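Local coordinates for PHD finger protein 3 (Homo sapiens, PDB 6IC9), which reads the phosphorylated C-terminal domain of RNA polymerase II through its SPOC domain, the part present here, and regulates neuronal gene expression, at residues Glu86-Ile89 and Ser90-Leu94; Phe95-Phe98 and Ser99-Arg103. All blocks are in the same frame, centred on the assembly; numbering follows the deposited sequence.

In the fold
Both contacts lie on one helix, 85-101, of the SPOC domain, and they come in series along the chain: contact 1 takes the first half, contact 2 the second half and the turn that ends it. Their centres are about 13 Å apart, and their segments adjoin in sequence without touching otherwise. The helix follows strand 73-82 and leads into strand 104-107, so it connects two strands of the mixed sheet and packs against that sheet. Contact 1 fastens its start to strands 25-35, 73-82 and 147-155; contact 2 places its end beside strands 48-55 and 114-122, where Tyr97 also packs on the bound peptide.

Contact 1 (Glu86-Ile89 and Ser90-Leu94); sequences EDQI and SYTLL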
loop_
_atom_site.group_PDB
_atom_site.type_symbol
_atom_site.label_atom_id
_atom_site.label_comp_id
_atom_site.label_asym_id
_atom_site.label_seq_id
_atom_site.Cartn_x
_atom_site.Cartn_y
_atom_site.Cartn_z
ATOM N N GLU A 86 -19.246 -7.575 3.350
ATOM C CA GLU A 86 -18.478 -8.284 4.382
ATOM C C GLU A 86 -17.005 -7.876 4.355
ATOM O O GLU A 86 -16.401 -7.553 5.397
ATOM C CB GLU A 86 -18.659 -9.777 4.143
ATOM C CG GLU A 86 -17.851 -10.736 4.913
ATOM C CD GLU A 86 -18.166 -12.133 4.356
ATOM O OE1 GLU A 86 -17.456 -12.626 3.426
ATOM O OE2 GLU A 86 -19.191 -12.679 4.792
ATOM N N ASP A 87 -16.428 -7.804 3.154
ATOM C CA ASP A 87 -15.056 -7.290 3.031
ATOM C C ASP A 87 -14.930 -5.910 3.630
ATOM O O ASP A 87 -13.923 -5.594 4.261
ATOM C CB ASP A 87 -14.650 -7.239 1.581
ATOM C CG ASP A 87 -14.559 -8.643 0.964
ATOM O OD1 ASP A 87 -13.950 -9.550 1.602
ATOM O OD2 ASP A 87 -15.031 -8.763 -0.193
ATOM N N GLN A 88 -15.936 -5.070 3.442
ATOM C CA GLN A 88 -15.837 -3.686 3.909
ATOM C C GLN A 88 -15.715 -3.597 5.433
ATOM O O GLN A 88 -14.987 -2.750 5.955
ATOM C CB GLN A 88 -17.039 -2.891 3.398
ATOM C CG GLN A 88 -16.879 -1.408 3.712
ATOM C CD GLN A 88 -17.970 -0.585 3.092
ATOM O OE1 GLN A 88 -17.701 0.429 2.470
ATOM N NE2 GLN A 88 -19.213 -1.007 3.279
ATOM N N ILE A 89 -16.364 -4.500 6.182
ATOM C CA ILE A 89 -16.198 -4.479 7.631
ATOM C C ILE A 89 -14.731 -4.710 8.017
ATOM O O ILE A 89 -14.192 -4.044 8.904
ATOM C CB ILE A 89 -17.109 -5.544 8.283
ATOM C CG1 ILE A 89 -18.573 -5.172 8.021
ATOM C CG2 ILE A 89 -16.791 -5.614 9.762
ATOM C CD1 ILE A 89 -19.544 -6.374 8.342
ATOM N N SER A 90 -14.092 -5.716 7.411
ATOM C CA SER A 90 -12.703 -6.010 7.737
ATOM C C SER A 90 -11.735 -4.958 7.175
ATOM O O SER A 90 -10.687 -4.715 7.769
ATOM C CB SER A 90 -12.336 -7.384 7.184
ATOM O OG SER A 90 -13.092 -8.378 7.855
ATOM N N TYR A 91 -12.039 -4.411 6.002
ATOM C CA TYR A 91 -11.258 -3.290 5.462
ATOM C C TYR A 91 -11.194 -2.155 6.466
ATOM O O TYR A 91 -10.116 -1.596 6.730
ATOM C CB TYR A 91 -11.938 -2.841 4.166
ATOM C CG TYR A 91 -11.269 -1.738 3.367
ATOM C CD1 TYR A 91 -11.357 -0.405 3.780
ATOM C CD2 TYR A 91 -10.680 -2.038 2.140
ATOM C CE1 TYR A 91 -10.793 0.609 3.018
ATOM C CE2 TYR A 91 -10.100 -1.039 1.352
ATOM C CZ TYR A 91 -10.183 0.258 1.795
ATOM O OH TYR A 91 -9.636 1.241 1.016
ATOM N N THR A 92 -12.366 -1.775 6.997
ATOM C CA THR A 92 -12.481 -0.742 8.027
ATOM C C THR A 92 -11.683 -1.077 9.289
ATOM O O THR A 92 -11.050 -0.186 9.877
ATOM C CB THR A 92 -13.952 -0.512 8.334
ATOM O OG1 THR A 92 -14.567 -0.012 7.141
ATOM C CG2 THR A 92 -14.153 0.499 9.467
ATOM N N LEU A 93 -11.726 -2.339 9.755
ATOM C CA LEU A 93 -10.902 -2.706 10.915
ATOM C C LEU A 93 -9.426 -2.465 10.643
ATOM O O LEU A 93 -8.693 -1.972 11.513
ATOM C CB LEU A 93 -11.082 -4.185 11.272
ATOM C CG LEU A 93 -12.394 -4.515 11.961
ATOM C CD1 LEU A 93 -12.624 -6.038 11.914
ATOM C CD2 LEU A 93 -12.311 -4.008 13.393
ATOM N N LEU A 94 -8.968 -2.841 9.448
ATOM C CA LEU A 94 -7.566 -2.668 9.114
ATOM C C LEU A 94 -7.203 -1.204 8.964
ATOM O O LEU A 94 -6.163 -0.770 9.482
ATOM C CB LEU A 94 -7.241 -3.431 7.816
ATOM C CG LEU A 94 -5.719 -3.593 7.571
ATOM C CD1 LEU A 94 -5.052 -4.304 8.705
ATOM C CD2 LEU A 94 -5.522 -4.380 6.264
HETATM O O HOH W 1 -15.387 -9.071 7.203
#
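Tyr91 N donates to Asp87 O at 2.8 Å and so begins the run of i to i+4 backbone bonds that ties 86-89 to 90-94. Thr92 N follows with a bond to Gln88 O of 3.0 Å, and Leu93 N closes on Ile89 O at 3.1 Å. This last bond is the least straight of the three, with an N-H...O angle of 155°.

Two hydroxyls lie back along the helix. Thr92 has OG1 beside its own backbone N (chi1 -63°), which brings the oxygen to 3.0 Å from Gln88 O, the carbonyl that its amide already uses; threonine suits a helical surface because its hydroxyl can fold back in this way. Ser90 reaches its preceding turn through a water, which donates to Glu86 O at 2.6 Å and lies 2.5 Å from Ser90 OG. The water gives Glu86 O a donor where Ser90 N, at 3.6 Å, is long for a direct bond.

Side-chain contact between the halves is slight. Leu93 CG stands 3.6 Å from Ile89 O, off the oxygen end of the carbonyl, while Ile89 and Leu93 present their branched chains on the exposed side.

The buried side chains look elsewhere. Asp87, near the start of the helix, accepts from Thr84 N and Val28 N with its two carboxylate oxygens, and both bonds would favour a charged carboxylate. Tyr91 carries its ring away from the helix, and its hydroxyl is hydrogen-bonded with Phe80 O and Leu148 N; Leu94 fills in against Phe27 and Ile19. The pattern is that of an alpha-helix laid along the beta-sheet of the SPOC domain, Asp87, Tyr91 and Leu94 facing the sheet and Gln88, Ile89, Thr92 and Leu93 on the exposed side.

Contact 2 (Phe95-Phe98 and Ser99-Arg103); sequences FAYF and SSRKR
Ser99 N to Phe95 O (2.8 Å) and Ser100 N to Ala96 O continue the helical bonding, after which Lys102 turns to positive phi, Lys102 N bonds to Ser99 O and Arg103 N reaches back to Phe98 O at 3.1 Å.

The side chains centre on Tyr97 and Arg101. The guanidinium lies flat over one face of the tyrosine ring, planes 10° apart, its CZ 3.9 Å from the ring centroid: a cation-pi stack, offset so that NH1 sits toward the ring's rim. Arg101 CD adds a CH-pi contact over the ring. Its chain runs extended from CG to NE (chi2 171°, chi3 174°), and NH1 donates to Tyr97 O at 2.9 Å, on a lone pair in the carbonyl plane. The tyrosine hydroxyl is hydrogen-bonded to Arg54 of strand 48-55, and Tyr97 also packs on a polar side chain of the bound peptide. A leucine in place of Tyr97 would probably strip the Arg101 guanidinium of its aromatic bed, leaving it held mainly by the backbone carbonyl and freer to turn, and leave Arg54 without its hydroxyl partner.

Ser100 suits the last turn because its short hydroxyl reaches Ala96 O at 2.7 Å, giving that oxygen two donors. Ser99 puts CB over the face of the Phe95 ring, 4.2 Å from its centroid, a CH-pi contact that a small side chain permits. Phe98 is buried against Val51 and Pro121, with Arg103 CB 4.0 Å from its CD1. Positive phi at Lys102 and the two bonds back form the Schellman motif that ends the helix before strand 104-107 of the SPOC domain.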
loop_
_atom_site.group_PDB
_atom_site.type_symbol
_atom_site.label_atom_id
_atom_site.label_comp_id
_atom_site.label_asym_id
_atom_site.label_seq_id
_atom_site.Cartn_x
_atom_site.Cartn_y
_atom_site.Cartn_z
ATOM N N PHE A 95 -8.047 -0.424 8.280
ATOM C CA PHE A 95 -7.833 1.032 8.248
ATOM C C PHE A 95 -7.697 1.606 9.672
ATOM O O PHE A 95 -6.768 2.351 9.965
ATOM C CB PHE A 95 -9.018 1.726 7.556
ATOM C CG PHE A 95 -8.899 3.237 7.601
ATOM C CD1 PHE A 95 -9.405 3.972 8.642
ATOM C CD2 PHE A 95 -8.183 3.885 6.622
ATOM C CE1 PHE A 95 -9.243 5.376 8.687
ATOM C CE2 PHE A 95 -8.021 5.287 6.665
ATOM C CZ PHE A 95 -8.554 6.010 7.694
ATOM N N ALA A 96 -8.641 1.264 10.555
ATOM C CA ALA A 96 -8.627 1.784 11.923
ATOM C C ALA A 96 -7.392 1.318 12.689
ATOM O O ALA A 96 -6.833 2.070 13.517
ATOM C CB ALA A 96 -9.903 1.362 12.674
ATOM N N TYR A 97 -6.973 0.081 12.453
ATOM C CA TYR A 97 -5.788 -0.442 13.134
ATOM C C TYR A 97 -4.605 0.483 12.916
ATOM O O TYR A 97 -3.916 0.885 13.866
ATOM C CB TYR A 97 -5.461 -1.861 12.607
ATOM C CG TYR A 97 -4.193 -2.382 13.257
ATOM C CD1 TYR A 97 -4.262 -3.141 14.394
ATOM C CD2 TYR A 97 -2.916 -2.044 12.742
ATOM C CE1 TYR A 97 -3.115 -3.576 15.032
ATOM C CE2 TYR A 97 -1.759 -2.445 13.382
ATOM C CZ TYR A 97 -1.874 -3.238 14.520
ATOM O OH TYR A 97 -0.715 -3.641 15.150
ATOM N N PHE A 98 -4.316 0.787 11.648
ATOM C CA PHE A 98 -3.139 1.588 11.339
ATOM C C PHE A 98 -3.396 3.070 11.552
ATOM O O PHE A 98 -2.475 3.821 11.942
ATOM C CB PHE A 98 -2.701 1.346 9.875
ATOM C CG PHE A 98 -2.048 0.025 9.697
ATOM C CD1 PHE A 98 -0.822 -0.208 10.296
ATOM C CD2 PHE A 98 -2.712 -1.023 9.059
ATOM C CE1 PHE A 98 -0.215 -1.456 10.216
ATOM C CE2 PHE A 98 -2.098 -2.282 8.963
ATOM C CZ PHE A 98 -0.857 -2.493 9.566
ATOM N N SER A 99 -4.623 3.541 11.266
ATOM C CA SER A 99 -4.891 4.970 11.446
ATOM C C SER A 99 -4.738 5.370 12.903
ATOM O O SER A 99 -4.123 6.399 13.210
ATOM C CB SER A 99 -6.312 5.302 10.976
ATOM O OG SER A 99 -6.492 6.697 10.998
ATOM N N SER A 100 -5.277 4.555 13.809
ATOM C CA SER A 100 -5.267 4.889 15.237
ATOM C C SER A 100 -3.849 4.910 15.793
ATOM O O SER A 100 -3.501 5.789 16.592
ATOM C CB SER A 100 -6.141 3.884 16.020
ATOM O OG SER A 100 -5.673 2.525 15.938
ATOM N N ARG A 101 -3.003 4.002 15.333
ATOM C CA ARG A 101 -1.611 3.900 15.762
ATOM C C ARG A 101 -0.633 4.783 14.985
ATOM O O ARG A 101 0.550 4.859 15.373
ATOM C CB ARG A 101 -1.185 2.423 15.666
ATOM C CG ARG A 101 -2.012 1.490 16.563
ATOM C CD ARG A 101 -1.742 0.011 16.316
ATOM N NE ARG A 101 -2.427 -0.870 17.253
ATOM C CZ ARG A 101 -3.727 -1.095 17.259
ATOM N NH1 ARG A 101 -4.528 -0.498 16.357
ATOM N NH2 ARG A 101 -4.223 -1.931 18.149
ATOM N N LYS A 102 -1.089 5.503 13.959
ATOM C CA LYS A 102 -0.227 6.327 13.117
ATOM C C LYS A 102 0.948 5.491 12.633
ATOM O O LYS A 102 2.120 5.825 12.841
ATOM C CB LYS A 102 0.253 7.583 13.858
ATOM C CG LYS A 102 -0.906 8.440 14.370
ATOM C CD LYS A 102 -0.399 9.578 15.271
ATOM C CE LYS A 102 -1.572 10.423 15.779
ATOM N NZ LYS A 102 -2.269 11.051 14.618
ATOM N N ARG A 103 0.610 4.347 12.033
ATOM C CA ARG A 103 1.609 3.460 11.463
ATOM C C ARG A 103 1.180 3.141 10.043
ATOM O O ARG A 103 0.017 3.325 9.667
ATOM C CB ARG A 103 1.754 2.138 12.283
ATOM C CG ARG A 103 2.317 2.342 13.736
ATOM C CD ARG A 103 3.777 2.782 13.696
ATOM N NE ARG A 103 4.374 2.886 15.034
ATOM C CZ ARG A 103 4.364 4.002 15.764
ATOM N NH1 ARG A 103 3.754 5.077 15.306
ATOM N NH2 ARG A 103 4.930 4.044 16.966
#